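Local coordinates for alpha-galactosidase (Thermus thermophilus, PDB 6LCJ), which probably hydrolyses alpha-galactosidic bonds in galacto-oligosaccharides such as stachyose and assembles as a hexamer, at residues P236-A241 with L303-A308; W252-G257 with L272-A277. All coordinates share one frame; numbering follows the deposited sequence.

How the contacts relate
Contact 1 and contact 2 have centres about 10 Å apart. Along the chain, both segments of contact 2, 252-257 and 272-277, come between the two segments of contact 1, 236-241 and 303-308. Their common ground is the small antiparallel sheet in which strand 238-240 lies beside strand 270-274, with Phe237 O to Leu275 N and Val239 O to Tyr273 N as probable hydrogen bonds. Contact 1 packs the start of this excursion, which follows barrel strand 229-234, on the loop after strand 298-303; contact 2 lies further out and reaches a second subunit, so the two lead from the barrel to the subunit interface.

Contact 1. Residues P236-A241 with L303-A308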
ATOM      1  N   PRO E 236     -12.515 -40.218  -8.031  1.00 35.18           N
ATOM      2  CA  PRO E 236     -12.305 -40.997  -6.796  1.00 32.56           C
ATOM      3  C   PRO E 236     -11.596 -40.250  -5.667  1.00 33.40           C
ATOM      4  O   PRO E 236     -11.850 -40.564  -4.499  1.00 34.28           O
ATOM      5  CB  PRO E 236     -11.487 -42.207  -7.281  1.00 29.92           C
ATOM      6  CG  PRO E 236     -10.912 -41.794  -8.593  1.00 30.39           C
ATOM      7  CD  PRO E 236     -11.864 -40.830  -9.204  1.00 30.03           C
ATOM      8  N   PHE E 237     -10.728 -39.276  -5.956  1.00 32.78           N
ATOM      9  CA  PHE E 237      -9.971 -38.590  -4.915  1.00 30.40           C
ATOM     10  C   PHE E 237     -10.500 -37.194  -4.608  1.00 32.94           C
ATOM     11  O   PHE E 237      -9.784 -36.388  -3.996  1.00 28.40           O
ATOM     12  CB  PHE E 237      -8.502 -38.509  -5.299  1.00 29.01           C
ATOM     13  CG  PHE E 237      -7.873 -39.840  -5.483  1.00 33.23           C
ATOM     14  CD1 PHE E 237      -7.360 -40.536  -4.402  1.00 31.21           C
ATOM     15  CD2 PHE E 237      -7.792 -40.408  -6.744  1.00 30.30           C
ATOM     16  CE1 PHE E 237      -6.772 -41.776  -4.583  1.00 33.35           C
ATOM     17  CE2 PHE E 237      -7.225 -41.628  -6.921  1.00 28.25           C
ATOM     18  CZ  PHE E 237      -6.701 -42.318  -5.853  1.00 31.67           C
ATOM     19  N   LEU E 238     -11.741 -36.908  -4.980  1.00 29.03           N
ATOM     20  CA  LEU E 238     -12.330 -35.595  -4.817  1.00 27.18           C
ATOM     21  C   LEU E 238     -13.459 -35.668  -3.805  1.00 32.67           C
ATOM     22  O   LEU E 238     -14.229 -36.631  -3.789  1.00 36.53           O
ATOM     23  CB  LEU E 238     -12.852 -35.079  -6.157  1.00 32.12           C
ATOM     24  CG  LEU E 238     -12.814 -33.585  -6.442  1.00 30.37           C
ATOM     25  CD1 LEU E 238     -11.400 -33.111  -6.545  1.00 25.28           C
ATOM     26  CD2 LEU E 238     -13.549 -33.337  -7.725  1.00 28.38           C
ATOM     27  N   VAL E 239     -13.580 -34.631  -2.984  1.00 32.41           N
ATOM     28  CA  VAL E 239     -14.563 -34.614  -1.912  1.00 34.76           C
ATOM     29  C   VAL E 239     -14.901 -33.159  -1.610  1.00 34.06           C
ATOM     30  O   VAL E 239     -14.111 -32.258  -1.891  1.00 38.62           O
ATOM     31  CB  VAL E 239     -13.991 -35.371  -0.692  1.00 35.60           C
ATOM     32  CG1 VAL E 239     -12.954 -34.534   0.034  1.00 32.99           C
ATOM     33  CG2 VAL E 239     -15.072 -35.804   0.223  1.00 39.42           C
ATOM     34  N   THR E 240     -16.095 -32.917  -1.089  1.00 31.51           N
ATOM     35  CA  THR E 240     -16.476 -31.575  -0.651  1.00 35.85           C
ATOM     36  C   THR E 240     -16.714 -31.560   0.858  1.00 38.58           C
ATOM     37  O   THR E 240     -16.773 -32.602   1.513  1.00 37.79           O
ATOM     38  CB  THR E 240     -17.733 -31.073  -1.378  1.00 41.42           C
ATOM     39  OG1 THR E 240     -18.822 -31.973  -1.132  1.00 47.61           O
ATOM     40  CG2 THR E 240     -17.495 -30.981  -2.865  1.00 40.29           C
ATOM     41  N   ALA E 241     -16.867 -30.354   1.416  1.00 41.23           N
ATOM     42  CA  ALA E 241     -17.157 -30.248   2.845  1.00 41.10           C
ATOM     43  C   ALA E 241     -18.450 -30.965   3.213  1.00 41.66           C
ATOM     44  O   ALA E 241     -18.538 -31.557   4.292  1.00 44.61           O
ATOM     45  CB  ALA E 241     -17.221 -28.785   3.274  1.00 36.73           C
ATOM     46  N   LEU E 303     -12.289 -42.181 -15.048  1.00 28.08           N
ATOM     47  CA  LEU E 303     -11.761 -41.709 -13.782  1.00 26.23           C
ATOM     48  C   LEU E 303     -11.384 -40.255 -13.982  1.00 26.45           C
ATOM     49  O   LEU E 303     -10.528 -39.940 -14.814  1.00 28.03           O
ATOM     50  CB  LEU E 303     -10.563 -42.558 -13.352  1.00 25.88           C
ATOM     51  CG  LEU E 303     -10.884 -44.055 -13.303  1.00 26.11           C
ATOM     52  CD1 LEU E 303      -9.671 -44.887 -12.853  1.00 24.47           C
ATOM     53  CD2 LEU E 303     -12.089 -44.301 -12.386  1.00 25.19           C
ATOM     54  N   ASP E 304     -12.044 -39.374 -13.251  1.00 27.62           N
ATOM     55  CA  ASP E 304     -12.016 -37.957 -13.535  1.00 27.88           C
ATOM     56  C   ASP E 304     -11.387 -37.202 -12.375  1.00 27.95           C
ATOM     57  O   ASP E 304     -11.276 -37.725 -11.262  1.00 28.65           O
ATOM     58  CB  ASP E 304     -13.428 -37.433 -13.790  1.00 29.61           C
ATOM     59  CG  ASP E 304     -13.458 -36.238 -14.739  1.00 31.75           C
ATOM     60  OD1 ASP E 304     -12.403 -35.599 -14.999  1.00 26.22           O
ATOM     61  OD2 ASP E 304     -14.573 -35.947 -15.219  1.00 40.60           O
ATOM     62  N   PHE E 305     -10.987 -35.953 -12.660  1.00 25.75           N
ATOM     63  CA  PHE E 305     -10.404 -35.061 -11.667  1.00 26.06           C
ATOM     64  C   PHE E 305      -9.203 -35.703 -10.998  1.00 27.37           C
ATOM     65  O   PHE E 305      -8.985 -35.526  -9.801  1.00 29.61           O
ATOM     66  CB  PHE E 305     -11.436 -34.646 -10.612  1.00 26.09           C
ATOM     67  CG  PHE E 305     -12.509 -33.745 -11.138  1.00 24.68           C
ATOM     68  CD1 PHE E 305     -13.559 -34.256 -11.889  1.00 28.37           C
ATOM     69  CD2 PHE E 305     -12.465 -32.381 -10.890  1.00 25.99           C
ATOM     70  CE1 PHE E 305     -14.556 -33.420 -12.387  1.00 30.82           C
ATOM     71  CE2 PHE E 305     -13.461 -31.535 -11.384  1.00 27.98           C
ATOM     72  CZ  PHE E 305     -14.508 -32.057 -12.132  1.00 28.20           C
ATOM     73  N   LEU E 306      -8.432 -36.467 -11.769  1.00 24.20           N
ATOM     74  CA  LEU E 306      -7.310 -37.211 -11.224  1.00 22.29           C
ATOM     75  C   LEU E 306      -6.148 -36.315 -10.813  1.00 30.20           C
ATOM     76  O   LEU E 306      -5.239 -36.794 -10.123  1.00 28.94           O
ATOM     77  CB  LEU E 306      -6.837 -38.249 -12.242  1.00 26.32           C
ATOM     78  CG  LEU E 306      -7.766 -39.436 -12.563  1.00 23.06           C
ATOM     79  CD1 LEU E 306      -7.113 -40.322 -13.617  1.00 26.86           C
ATOM     80  CD2 LEU E 306      -8.071 -40.227 -11.324  1.00 24.72           C
ATOM     81  N   TYR E 307      -6.149 -35.035 -11.215  1.00 27.67           N
ATOM     82  CA  TYR E 307      -5.190 -34.089 -10.651  1.00 28.30           C
ATOM     83  C   TYR E 307      -5.279 -34.040  -9.118  1.00 28.89           C
ATOM     84  O   TYR E 307      -4.287 -33.727  -8.448  1.00 28.07           O
ATOM     85  CB  TYR E 307      -5.416 -32.685 -11.240  1.00 26.04           C
ATOM     86  CG  TYR E 307      -6.639 -32.006 -10.657  1.00 25.14           C
ATOM     87  CD1 TYR E 307      -6.558 -31.252  -9.494  1.00 25.60           C
ATOM     88  CD2 TYR E 307      -7.878 -32.149 -11.253  1.00 24.91           C
ATOM     89  CE1 TYR E 307      -7.675 -30.665  -8.946  1.00 26.51           C
ATOM     90  CE2 TYR E 307      -8.998 -31.558 -10.709  1.00 24.93           C
ATOM     91  CZ  TYR E 307      -8.892 -30.824  -9.560  1.00 24.36           C
ATOM     92  OH  TYR E 307     -10.014 -30.254  -9.028  1.00 25.87           O
ATOM     93  N   ALA E 308      -6.458 -34.308  -8.547  1.00 23.43           N
ATOM     94  CA  ALA E 308      -6.582 -34.233  -7.096  1.00 24.28           C
ATOM     95  C   ALA E 308      -5.622 -35.186  -6.399  1.00 29.09           C
ATOM     96  O   ALA E 308      -5.134 -34.886  -5.303  1.00 30.85           O
ATOM     97  CB  ALA E 308      -8.018 -34.514  -6.670  1.00 23.51           C
TER
HETATM   98  O   HOH W   1     -10.191 -37.813  -8.586  1.00 27.91           O
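In this (beta/alpha)8 barrel, the chain leaving strand 229-234 packs on the loop that follows the neighbouring strand 298-303. Leu238 does most of the work. Its chi1 of -147° stops well short of fully anti, and the two methyls split between different partners. CD2 comes obliquely against the Phe305 ring, 3.5 Å from its CD2, while CD1 sits 3.7 Å from Ala308 CB and 4.0 Å from Tyr307 OH. An alanine at Leu238 would remove both methyls and would probably loosen the packing against Phe305 and Ala308 together.

Phe305 has its CG anti to the carbonyl carbon, and its ring also meets Trp53 and Trp268. Tyr307 holds its ring in the crowded position between backbone N and carbonyl carbon (chi1 75°). This swings the hydroxyl back to the edge of the Phe305 ring, in its plane, where it is hydrogen-bonded with Ala264 O.

Beside this apolar group, Pro236 CG lies 4.2 Å from Leu306 CD2, and Phe237 CB faces Ala308 CB at 4.3 Å. No direct hydrogen bond joins the segments. Asp304 OD1 accepts a hydrogen bond from Phe305 N, which sits above the carboxylate plane, and OD2 is hydrogen-bonded to Trp233 NE1. The polar link is a single water: it accepts from Phe237 N at 3.1 Å and donates to Asp304 O at 2.9 Å.

Contact 2. Residues W252-G257 with L272-A277; sequences WVLRDG and LYALDA
Two main-chain hydrogen bonds hold 252-257 against 272-277, flanking Val253 and Leu275 as an antiparallel, non-hydrogen-bonded pair, an isolated beta bridge. Asp276 N donates to Trp252 O at 2.9 Å, nearly along the C=O axis (168°). Leu254 N reaches Ala274 O at 2.9 Å with a straight N-H, yet approaches from above the carbonyl plane. Both carbonyl oxygens also take a CA-H contact, Trp252 O from Leu275 CA at 3.4 Å and Ala274 O from Val253 CA. Leu275 N turns the other way, toward Phe237, so this bridge continues the pairing of the small sheet.

Water extends the polar contact on two sides. One molecule accepts from Ala274 N at 2.8 Å and lies within hydrogen-bonding distance of Leu254 O, which competes with other acceptors for its protons; another accepts from Arg255 N and donates to Asp276 OD2 at 3.2 Å.

The apolar contacts are modest. With CG anti to the backbone N (chi1 -178°), Leu254 sets its CB 4.1 Å from Ala274 CB and crosses Asp276 at about a right angle, CD1 lying 3.8 Å from OD1. That oxygen has its hydrogen bond elsewhere, from Gly278 N. Leu275 CD2 comes 4.1 Å from Trp252 CB, and both residues pack on helix 280-296 through Val282 and Trp285.

Val253 CG1 sits above one face of the Arg255 guanidinium, offset toward its rim. Pro250 O and Gly259 O hold that group, while NH1 forms a salt bridge with Asp120 of the second subunit. Backbone atoms make every direct cross-segment hydrogen bond, so Arg255 can serve its loop and the interface.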
ATOM      1  N   TRP E 252      -8.425 -38.629   6.211  1.00 36.65           N
ATOM      2  CA  TRP E 252      -8.222 -38.942   4.802  1.00 40.92           C
ATOM      3  C   TRP E 252      -8.042 -37.703   3.926  1.00 37.23           C
ATOM      4  O   TRP E 252      -7.619 -37.834   2.771  1.00 35.49           O
ATOM      5  CB  TRP E 252      -9.393 -39.771   4.266  1.00 36.49           C
ATOM      6  CG  TRP E 252      -9.339 -41.232   4.642  1.00 41.21           C
ATOM      7  CD1 TRP E 252      -8.512 -41.816   5.553  1.00 38.27           C
ATOM      8  CD2 TRP E 252     -10.146 -42.286   4.099  1.00 37.23           C
ATOM      9  NE1 TRP E 252      -8.748 -43.169   5.612  1.00 39.03           N
ATOM     10  CE2 TRP E 252      -9.749 -43.484   4.731  1.00 40.09           C
ATOM     11  CE3 TRP E 252     -11.163 -42.333   3.143  1.00 34.08           C
ATOM     12  CZ2 TRP E 252     -10.337 -44.713   4.443  1.00 36.79           C
ATOM     13  CZ3 TRP E 252     -11.745 -43.553   2.856  1.00 41.39           C
ATOM     14  CH2 TRP E 252     -11.328 -44.730   3.506  1.00 37.84           C
ATOM     15  N   VAL E 253      -8.344 -36.517   4.440  1.00 33.12           N
ATOM     16  CA  VAL E 253      -8.258 -35.294   3.654  1.00 34.37           C
ATOM     17  C   VAL E 253      -6.795 -34.915   3.461  1.00 29.77           C
ATOM     18  O   VAL E 253      -6.004 -34.942   4.407  1.00 34.64           O
ATOM     19  CB  VAL E 253      -9.046 -34.169   4.336  1.00 36.09           C
ATOM     20  CG1 VAL E 253      -8.820 -32.841   3.626  1.00 32.10           C
ATOM     21  CG2 VAL E 253     -10.526 -34.545   4.370  1.00 35.65           C
ATOM     22  N   LEU E 254      -6.425 -34.586   2.225  1.00 31.03           N
ATOM     23  CA  LEU E 254      -5.093 -34.052   1.962  1.00 29.71           C
ATOM     24  C   LEU E 254      -4.923 -32.716   2.674  1.00 32.03           C
ATOM     25  O   LEU E 254      -5.740 -31.802   2.507  1.00 28.59           O
ATOM     26  CB  LEU E 254      -4.873 -33.885   0.466  1.00 29.39           C
ATOM     27  CG  LEU E 254      -3.489 -33.378   0.067  1.00 31.29           C
ATOM     28  CD1 LEU E 254      -2.412 -34.359   0.501  1.00 27.09           C
ATOM     29  CD2 LEU E 254      -3.461 -33.161  -1.437  1.00 27.97           C
ATOM     30  N   ARG E 255      -3.870 -32.613   3.490  1.00 29.54           N
ATOM     31  CA  ARG E 255      -3.649 -31.449   4.334  1.00 32.74           C
ATOM     32  C   ARG E 255      -2.269 -30.869   4.074  1.00 31.89           C
ATOM     33  O   ARG E 255      -1.354 -31.571   3.639  1.00 31.76           O
ATOM     34  CB  ARG E 255      -3.812 -31.804   5.820  1.00 28.39           C
ATOM     35  CG  ARG E 255      -5.255 -31.972   6.217  1.00 32.69           C
ATOM     36  CD  ARG E 255      -5.456 -32.811   7.471  1.00 29.29           C
ATOM     37  NE  ARG E 255      -6.869 -33.128   7.660  1.00 37.01           N
ATOM     38  CZ  ARG E 255      -7.791 -32.250   8.056  1.00 33.44           C
ATOM     39  NH1 ARG E 255      -7.463 -30.996   8.316  1.00 32.82           N
ATOM     40  NH2 ARG E 255      -9.049 -32.626   8.188  1.00 35.55           N
ATOM     41  N   ASP E 256      -2.116 -29.571   4.353  1.00 30.05           N
ATOM     42  CA  ASP E 256      -0.830 -28.923   4.151  1.00 28.81           C
ATOM     43  C   ASP E 256       0.003 -29.028   5.435  1.00 29.94           C
ATOM     44  O   ASP E 256      -0.345 -29.754   6.366  1.00 29.13           O
ATOM     45  CB  ASP E 256      -1.026 -27.487   3.673  1.00 28.26           C
ATOM     46  CG  ASP E 256      -1.699 -26.579   4.717  1.00 37.67           C
ATOM     47  OD1 ASP E 256      -1.917 -26.989   5.887  1.00 35.80           O
ATOM     48  OD2 ASP E 256      -2.007 -25.422   4.353  1.00 38.94           O
ATOM     49  N   GLY E 257       1.110 -28.287   5.503  1.00 32.20           N
ATOM     50  CA  GLY E 257       1.992 -28.340   6.661  1.00 29.90           C
ATOM     51  C   GLY E 257       1.384 -27.852   7.966  1.00 35.62           C
ATOM     52  O   GLY E 257       1.904 -28.186   9.033  1.00 40.84           O
ATOM     53  N   LEU E 272     -13.698 -27.511  -3.514  1.00 32.72           N
ATOM     54  CA  LEU E 272     -13.285 -28.892  -3.659  1.00 29.65           C
ATOM     55  C   LEU E 272     -12.076 -29.171  -2.782  1.00 29.26           C
ATOM     56  O   LEU E 272     -11.215 -28.313  -2.575  1.00 28.20           O
ATOM     57  CB  LEU E 272     -12.938 -29.217  -5.113  1.00 31.73           C
ATOM     58  CG  LEU E 272     -13.998 -28.862  -6.152  1.00 30.50           C
ATOM     59  CD1 LEU E 272     -13.467 -29.196  -7.528  1.00 28.61           C
ATOM     60  CD2 LEU E 272     -15.291 -29.595  -5.851  1.00 29.57           C
ATOM     61  N   TYR E 273     -12.021 -30.395  -2.286  1.00 26.34           N
ATOM     62  CA  TYR E 273     -10.934 -30.873  -1.460  1.00 29.72           C
ATOM     63  C   TYR E 273     -10.536 -32.230  -1.998  1.00 29.65           C
ATOM     64  O   TYR E 273     -11.258 -32.834  -2.788  1.00 29.78           O
ATOM     65  CB  TYR E 273     -11.344 -30.944   0.024  1.00 32.34           C
ATOM     66  CG  TYR E 273     -11.768 -29.599   0.551  1.00 27.72           C
ATOM     67  CD1 TYR E 273     -10.833 -28.599   0.772  1.00 30.94           C
ATOM     68  CD2 TYR E 273     -13.092 -29.318   0.796  1.00 29.17           C
ATOM     69  CE1 TYR E 273     -11.198 -27.368   1.233  1.00 31.66           C
ATOM     70  CE2 TYR E 273     -13.475 -28.077   1.272  1.00 32.64           C
ATOM     71  CZ  TYR E 273     -12.521 -27.107   1.484  1.00 34.00           C
ATOM     72  OH  TYR E 273     -12.888 -25.869   1.954  1.00 42.91           O
ATOM     73  N   ALA E 274      -9.371 -32.697  -1.578  1.00 29.33           N
ATOM     74  CA  ALA E 274      -8.784 -33.903  -2.123  1.00 26.40           C
ATOM     75  C   ALA E 274      -8.646 -34.937  -1.019  1.00 31.03           C
ATOM     76  O   ALA E 274      -8.482 -34.594   0.156  1.00 32.07           O
ATOM     77  CB  ALA E 274      -7.418 -33.615  -2.750  1.00 24.41           C
ATOM     78  N   LEU E 275      -8.732 -36.208  -1.404  1.00 31.18           N
ATOM     79  CA  LEU E 275      -8.318 -37.294  -0.534  1.00 30.43           C
ATOM     80  C   LEU E 275      -6.840 -37.558  -0.763  1.00 30.27           C
ATOM     81  O   LEU E 275      -6.336 -37.407  -1.877  1.00 31.78           O
ATOM     82  CB  LEU E 275      -9.140 -38.554  -0.797  1.00 30.80           C
ATOM     83  CG  LEU E 275     -10.642 -38.388  -0.567  1.00 29.81           C
ATOM     84  CD1 LEU E 275     -11.384 -39.613  -1.078  1.00 32.75           C
ATOM     85  CD2 LEU E 275     -10.977 -38.107   0.898  1.00 31.32           C
ATOM     86  N   ASP E 276      -6.142 -37.937   0.308  1.00 33.44           N
ATOM     87  CA  ASP E 276      -4.683 -38.016   0.291  1.00 30.37           C
ATOM     88  C   ASP E 276      -4.261 -39.327  -0.351  1.00 31.34           C
ATOM     89  O   ASP E 276      -4.362 -40.388   0.264  1.00 35.43           O
ATOM     90  CB  ASP E 276      -4.139 -37.883   1.711  1.00 35.61           C
ATOM     91  CG  ASP E 276      -2.627 -38.015   1.792  1.00 36.43           C
ATOM     92  OD1 ASP E 276      -1.947 -38.157   0.751  1.00 35.73           O
ATOM     93  OD2 ASP E 276      -2.110 -37.956   2.928  1.00 44.77           O
ATOM     94  N   ALA E 277      -3.764 -39.253  -1.585  1.00 33.87           N
ATOM     95  CA  ALA E 277      -3.340 -40.450  -2.289  1.00 32.78           C
ATOM     96  C   ALA E 277      -2.030 -41.017  -1.748  1.00 35.45           C
ATOM     97  O   ALA E 277      -1.583 -42.069  -2.221  1.00 34.40           O
ATOM     98  CB  ALA E 277      -3.226 -40.146  -3.791  1.00 33.03           C
TER
HETATM   99  O   HOH W   2      -7.878 -31.374   0.445  1.00 31.44           O
HETATM  100  O   HOH W   3      -2.558 -35.132   4.265  1.00 33.11           O